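Long-range contacts in NIF3-related protein (Bacillus cereus, PDB 2GX8), which is of unknown function but binds zinc ions at a conserved dimetal site of the NIF3 family and carries an additional domain thought to be regulatory: residues Leu60-Arg65 with Ala86-Ala91; Val67-Asp72 with Lys361-Gly366. All coordinates share one frame; numbering follows the deposited sequence.

From the N terminus, the chain leaves strand 54-56 and runs through the loop 60-65 into strand 66-70, passes helix 75-84 and enters the parallel strand 88-91. Contact 1 closes this short excursion by setting the loop ahead of the first strand against the start of the second. Contact 2 begins within it, at Val67-Asp72, and closes only 289 residues later at helix 362-377, after the chain has built the second, larger sheet. The two contacts therefore cross along the sequence, and strands 66-70 and 88-91, neighbours in one sheet, join them directly: Ile90 N lies 2.7 Å from Leu68 O, a probable hydrogen bond.

Contact 1 (Leu60-Arg65 with Ala86-Ala91); sequences LNKPVR and ANVIIA
Lys62 and Asn87 reach past each other from opposite directions, and each ends on a backbone carbonyl of the other's segment. The amide of Asn87 gives its ND2 to Pro63 O at 3.1 Å, a fairly straight bond (N-H...O 160°) with the acceptor close to the amide plane. In return Lys62 NZ bonds to Asn87 O at 3.0 Å, coming from above the carbonyl plane. A bend at the last torsion (chi4 -44°) turns the ammonium toward that oxygen, while CE lies 3.5 Å from Asn87 ND2. The same NZ also bonds to Ala59 O, so the lysine links two pieces of backbone. Asparagine suits its position because its short amide can donate to a loop that offers a carbonyl.

The tight, buried part lies beneath this polar exchange. Val64 CG2 packs 3.8 Å from Val88 CG2, the two side chains crossing at about a right angle, and Leu60 CD2 adds a looser touch to the same methyl at 4.3 Å. Branched valines fill such a place compactly, and helix 31-38 meets Leu60 and Val64 through Ile35 and Ile34. Asn87 OD1 faces Val64 CG1 at 3.3 Å and is buried here without a hydrogen-bonding partner, a probable cost of aiming the NH2 at Pro63. On the solvent side the contact is thin: Pro63 turns its CB away from 86-91 and is exposed, and Arg65 is exposed and barely covered.

Beyond the loop, Val88 is bonded through its backbone to Leu68 and Asn87 to Ala122, in the two strands that flank 88-91. The loop leading into strand 66-70 is thus packed on the start of strand 88-91, the two parallel strands being joined through helix 75-84 in a beta-alpha-beta crossover within the mixed alpha/beta sheet of this NIF3-family protein.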
loop_
_atom_site.group_PDB
_atom_site.type_symbol
_atom_site.label_atom_id
_atom_site.label_comp_id
_atom_site.label_asym_id
_atom_site.label_seq_id
_atom_site.Cartn_x
_atom_site.Cartn_y
_atom_site.Cartn_z
ATOM N N LEU C 60 -23.544 28.803 -4.327
ATOM C CA LEU C 60 -24.614 29.146 -3.381
ATOM C C LEU C 60 -24.776 30.650 -3.183
ATOM O O LEU C 60 -25.698 31.090 -2.494
ATOM C CB LEU C 60 -24.371 28.474 -2.028
ATOM C CG LEU C 60 -24.304 26.956 -2.026
ATOM C CD1 LEU C 60 -23.614 26.494 -0.774
ATOM C CD2 LEU C 60 -25.694 26.324 -2.196
ATOM N N ASN C 61 -23.887 31.443 -3.777
ATOM C CA ASN C 61 -23.951 32.905 -3.618
ATOM C C ASN C 61 -24.932 33.577 -4.579
ATOM O O ASN C 61 -24.523 34.470 -5.390
ATOM C CB ASN C 61 -22.549 33.520 -3.720
ATOM C CG ASN C 61 -21.773 33.040 -4.947
ATOM O OD1 ASN C 61 -22.280 32.286 -5.781
ATOM N ND2 ASN C 61 -20.527 33.485 -5.058
ATOM N N LYS C 62 -26.242 33.162 -4.444
ATOM C CA LYS C 62 -27.263 33.628 -5.375
ATOM C C LYS C 62 -28.615 33.552 -4.652
ATOM O O LYS C 62 -28.763 32.733 -3.769
ATOM C CB LYS C 62 -27.235 32.715 -6.622
ATOM C CG LYS C 62 -27.583 31.217 -6.338
ATOM C CD LYS C 62 -27.153 30.259 -7.463
ATOM C CE LYS C 62 -27.918 28.895 -7.427
ATOM N NZ LYS C 62 -28.072 28.280 -6.064
ATOM N N PRO C 63 -29.590 34.429 -4.978
ATOM C CA PRO C 63 -30.920 34.381 -4.323
ATOM C C PRO C 63 -31.649 33.043 -4.501
ATOM O O PRO C 63 -31.769 32.560 -5.627
ATOM C CB PRO C 63 -31.699 35.500 -5.028
ATOM C CG PRO C 63 -30.644 36.441 -5.474
ATOM C CD PRO C 63 -29.493 35.567 -5.913
ATOM N N VAL C 64 -32.133 32.462 -3.398
ATOM C CA VAL C 64 -32.815 31.152 -3.418
ATOM C C VAL C 64 -34.254 31.259 -2.880
ATOM O O VAL C 64 -34.452 31.383 -1.672
ATOM C CB VAL C 64 -32.025 30.097 -2.594
ATOM C CG1 VAL C 64 -32.718 28.726 -2.638
ATOM C CG2 VAL C 64 -30.590 29.976 -3.079
ATOM N N ARG C 65 -35.248 31.220 -3.770
ATOM C CA ARG C 65 -36.657 31.335 -3.381
ATOM C C ARG C 65 -37.281 29.990 -3.033
ATOM O O ARG C 65 -38.285 29.942 -2.336
ATOM C CB ARG C 65 -37.497 31.932 -4.516
ATOM C CG ARG C 65 -37.049 33.269 -5.095
ATOM C CD ARG C 65 -37.890 33.565 -6.351
ATOM N NE ARG C 65 -37.421 34.683 -7.182
ATOM C CZ ARG C 65 -37.737 35.961 -6.976
ATOM N NH1 ARG C 65 -38.497 36.303 -5.939
ATOM N NH2 ARG C 65 -37.279 36.908 -7.796
ATOM N N ALA C 86 -36.775 25.782 -8.054
ATOM C CA ALA C 86 -35.784 25.479 -7.039
ATOM C C ALA C 86 -34.397 25.515 -7.650
ATOM O O ALA C 86 -34.092 24.780 -8.597
ATOM C CB ALA C 86 -36.056 24.108 -6.417
ATOM N N ASN C 87 -33.529 26.351 -7.112
ATOM C CA ASN C 87 -32.182 26.374 -7.660
ATOM C C ASN C 87 -31.150 25.764 -6.720
ATOM O O ASN C 87 -29.952 26.047 -6.844
ATOM C CB ASN C 87 -31.791 27.791 -8.127
ATOM C CG ASN C 87 -31.864 28.812 -7.023
ATOM O OD1 ASN C 87 -32.430 28.559 -5.969
ATOM N ND2 ASN C 87 -31.291 29.990 -7.265
ATOM N N VAL C 88 -31.636 24.958 -5.770
ATOM C CA VAL C 88 -30.801 24.217 -4.825
ATOM C C VAL C 88 -31.520 22.947 -4.445
ATOM O O VAL C 88 -32.669 22.993 -3.957
ATOM C CB VAL C 88 -30.515 24.937 -3.479
ATOM C CG1 VAL C 88 -29.725 24.007 -2.551
ATOM C CG2 VAL C 88 -29.742 26.271 -3.658
ATOM N N ILE C 89 -30.841 21.818 -4.649
ATOM C CA ILE C 89 -31.366 20.537 -4.229
ATOM C C ILE C 89 -30.494 19.965 -3.091
ATOM O O ILE C 89 -29.257 19.843 -3.232
ATOM C CB ILE C 89 -31.396 19.508 -5.392
ATOM C CG1 ILE C 89 -32.234 20.038 -6.573
ATOM C CG2 ILE C 89 -31.914 18.218 -4.895
ATOM C CD1 ILE C 89 -32.277 19.104 -7.835
ATOM N N ILE C 90 -31.118 19.657 -1.957
ATOM C CA ILE C 90 -30.391 19.027 -0.876
ATOM C C ILE C 90 -30.709 17.563 -0.977
ATOM O O ILE C 90 -31.851 17.141 -0.767
ATOM C CB ILE C 90 -30.778 19.560 0.500
ATOM C CG1 ILE C 90 -30.314 20.984 0.643
ATOM C CG2 ILE C 90 -30.098 18.742 1.613
ATOM C CD1 ILE C 90 -30.744 21.600 1.925
ATOM N N ALA C 91 -29.687 16.780 -1.301
ATOM C CA ALA C 91 -29.845 15.347 -1.504
ATOM C C ALA C 91 -29.078 14.544 -0.495
ATOM O O ALA C 91 -27.987 14.951 -0.097
ATOM C CB ALA C 91 -29.358 14.982 -2.882
#

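Contact 2 (Val67-Asp72 with Lys361-Gly366); sequences VLIALD and KVMKQG
Leu71, Ile69 and Lys364 lose the most surface where the end of strand 66-70 meets the first turns of helix 362-377, with Met363 wedged among them. The methyl of Met363 does the closest touching: CE lies 3.6 Å from Ile69 CG2 and 3.4 Å from Ala70 O, so the methyl rests against both a branched side chain and the strand backbone. A bend at chi2 (-80°) helps turn the long, flexible chain toward the strand. Ile69 presents CG2, which stands anti to its backbone N, to both this methyl and Lys364 O, 3.8 Å away; its beta-branch suits a strand and offers a broad apolar flank.

Strand 67-70 and helix 362-366 run nearly antiparallel, at 150°, with axes 7.4 Å apart. This is a helix packed on one face of the alpha/beta sheet, the face to which the CB of Ile69 points; helix 75-84 meets Leu68.

Lys364 uses its aliphatic stem: CB, CG and CD each lie about 4.1 Å from Ile69 O, and the ammonium carries on to bond with Ser387 O. A lysine is apt here, since its methylenes can pack on a strand while its charge reaches beyond.

Leu71 extends over the start of the helix, its CD2 3.8 Å from Lys361 N. Its side chain is about 5 Å from a bound zinc ion and touches His92 and His93, both metal ligands, so its apolar branches form part of the wall beside the dimetal site; Tyr339 of a neighbouring subunit packs on it as well. Next in sequence, Asp72 accepts a hydrogen bond from ND1 of the zinc ligand His93, as a second-shell residue that would help orient the imidazole.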
loop_
_atom_site.group_PDB
_atom_site.type_symbol
_atom_site.label_atom_id
_atom_site.label_comp_id
_atom_site.label_asym_id
_atom_site.label_seq_id
_atom_site.Cartn_x
_atom_site.Cartn_y
_atom_site.Cartn_z
ATOM N N VAL C 67 -36.275 25.562 -2.444
ATOM C CA VAL C 67 -35.280 24.479 -2.271
ATOM C C VAL C 67 -35.984 23.116 -2.336
ATOM O O VAL C 67 -37.128 22.996 -1.885
ATOM C CB VAL C 67 -34.560 24.604 -0.897
ATOM C CG1 VAL C 67 -33.355 23.721 -0.807
ATOM C CG2 VAL C 67 -34.130 26.084 -0.651
ATOM N N LEU C 68 -35.301 22.090 -2.875
ATOM C CA LEU C 68 -35.873 20.747 -2.958
ATOM C C LEU C 68 -35.078 19.727 -2.127
ATOM O O LEU C 68 -33.838 19.634 -2.248
ATOM C CB LEU C 68 -35.919 20.268 -4.420
ATOM C CG LEU C 68 -36.632 18.953 -4.762
ATOM C CD1 LEU C 68 -38.133 19.066 -4.510
ATOM C CD2 LEU C 68 -36.381 18.558 -6.220
ATOM N N ILE C 69 -35.780 18.963 -1.292
ATOM C CA ILE C 69 -35.121 17.920 -0.549
ATOM C C ILE C 69 -35.320 16.621 -1.340
ATOM O O ILE C 69 -36.458 16.247 -1.666
ATOM C CB ILE C 69 -35.680 17.750 0.869
ATOM C CG1 ILE C 69 -35.864 19.114 1.557
ATOM C CG2 ILE C 69 -34.745 16.904 1.686
ATOM C CD1 ILE C 69 -34.563 19.879 1.689
ATOM N N ALA C 70 -34.213 15.940 -1.639
ATOM C CA ALA C 70 -34.257 14.681 -2.390
ATOM C C ALA C 70 -33.463 13.593 -1.708
ATOM O O ALA C 70 -32.618 13.884 -0.864
ATOM C CB ALA C 70 -33.706 14.889 -3.818
ATOM N N LEU C 71 -33.737 12.344 -2.087
ATOM C CA LEU C 71 -32.942 11.218 -1.633
ATOM C C LEU C 71 -31.899 10.954 -2.751
ATOM O O LEU C 71 -30.684 11.066 -2.533
ATOM C CB LEU C 71 -33.828 10.003 -1.321
ATOM C CG LEU C 71 -33.117 8.665 -1.050
ATOM C CD1 LEU C 71 -32.281 8.756 0.191
ATOM C CD2 LEU C 71 -34.085 7.501 -0.926
ATOM N N ASP C 72 -32.381 10.666 -3.958
ATOM C CA ASP C 72 -31.548 10.425 -5.126
ATOM C C ASP C 72 -31.755 11.559 -6.113
ATOM O O ASP C 72 -32.909 11.960 -6.336
ATOM C CB ASP C 72 -32.012 9.132 -5.781
ATOM C CG ASP C 72 -31.928 7.965 -4.836
ATOM O OD1 ASP C 72 -30.817 7.792 -4.298
ATOM O OD2 ASP C 72 -32.937 7.221 -4.628
ATOM N N LYS C 361 -36.247 7.296 2.165
ATOM C CA LYS C 361 -37.011 8.361 1.563
ATOM C C LYS C 361 -37.747 9.195 2.634
ATOM O O LYS C 361 -38.184 10.307 2.351
ATOM C CB LYS C 361 -38.002 7.734 0.581
ATOM C CG LYS C 361 -39.060 6.879 1.273
ATOM C CD LYS C 361 -40.052 6.355 0.286
ATOM C CE LYS C 361 -41.186 5.576 0.957
ATOM N NZ LYS C 361 -40.881 4.165 1.188
ATOM N N VAL C 362 -37.872 8.666 3.861
ATOM C CA VAL C 362 -38.585 9.367 4.971
ATOM C C VAL C 362 -37.870 10.642 5.333
ATOM O O VAL C 362 -38.396 11.535 5.961
ATOM C CB VAL C 362 -38.639 8.515 6.235
ATOM C CG1 VAL C 362 -39.613 7.390 6.052
ATOM C CG2 VAL C 362 -37.229 8.001 6.595
ATOM N N MET C 363 -36.630 10.688 4.908
ATOM C CA MET C 363 -35.756 11.792 5.162
ATOM C C MET C 363 -36.142 13.058 4.391
ATOM O O MET C 363 -35.801 14.150 4.804
ATOM C CB MET C 363 -34.326 11.275 4.934
ATOM C CG MET C 363 -33.345 12.188 4.369
ATOM S SD MET C 363 -33.515 12.330 2.582
ATOM C CE MET C 363 -32.795 13.996 2.548
ATOM N N LYS C 364 -36.890 12.918 3.298
ATOM C CA LYS C 364 -37.270 14.101 2.516
ATOM C C LYS C 364 -38.278 14.957 3.246
ATOM O O LYS C 364 -38.074 16.151 3.369
ATOM C CB LYS C 364 -37.890 13.743 1.182
ATOM C CG LYS C 364 -37.180 12.739 0.340
ATOM C CD LYS C 364 -38.061 12.602 -0.864
ATOM C CE LYS C 364 -38.182 11.210 -1.290
ATOM N NZ LYS C 364 -39.220 11.119 -2.327
ATOM N N GLN C 365 -39.377 14.348 3.683
ATOM C CA GLN C 365 -40.431 15.071 4.399
ATOM C C GLN C 365 -39.904 15.500 5.761
ATOM O O GLN C 365 -40.307 16.537 6.279
ATOM C CB GLN C 365 -41.664 14.185 4.607
ATOM C CG GLN C 365 -42.386 13.691 3.341
ATOM C CD GLN C 365 -43.588 14.526 2.950
ATOM O OE1 GLN C 365 -43.905 14.660 1.761
ATOM N NE2 GLN C 365 -44.280 15.071 3.949
ATOM N N GLY C 366 -39.001 14.695 6.325
ATOM C CA GLY C 366 -38.392 14.980 7.627
ATOM C C GLY C 366 -37.503 16.205 7.623
ATOM O O GLY C 366 -37.669 17.113 8.452
#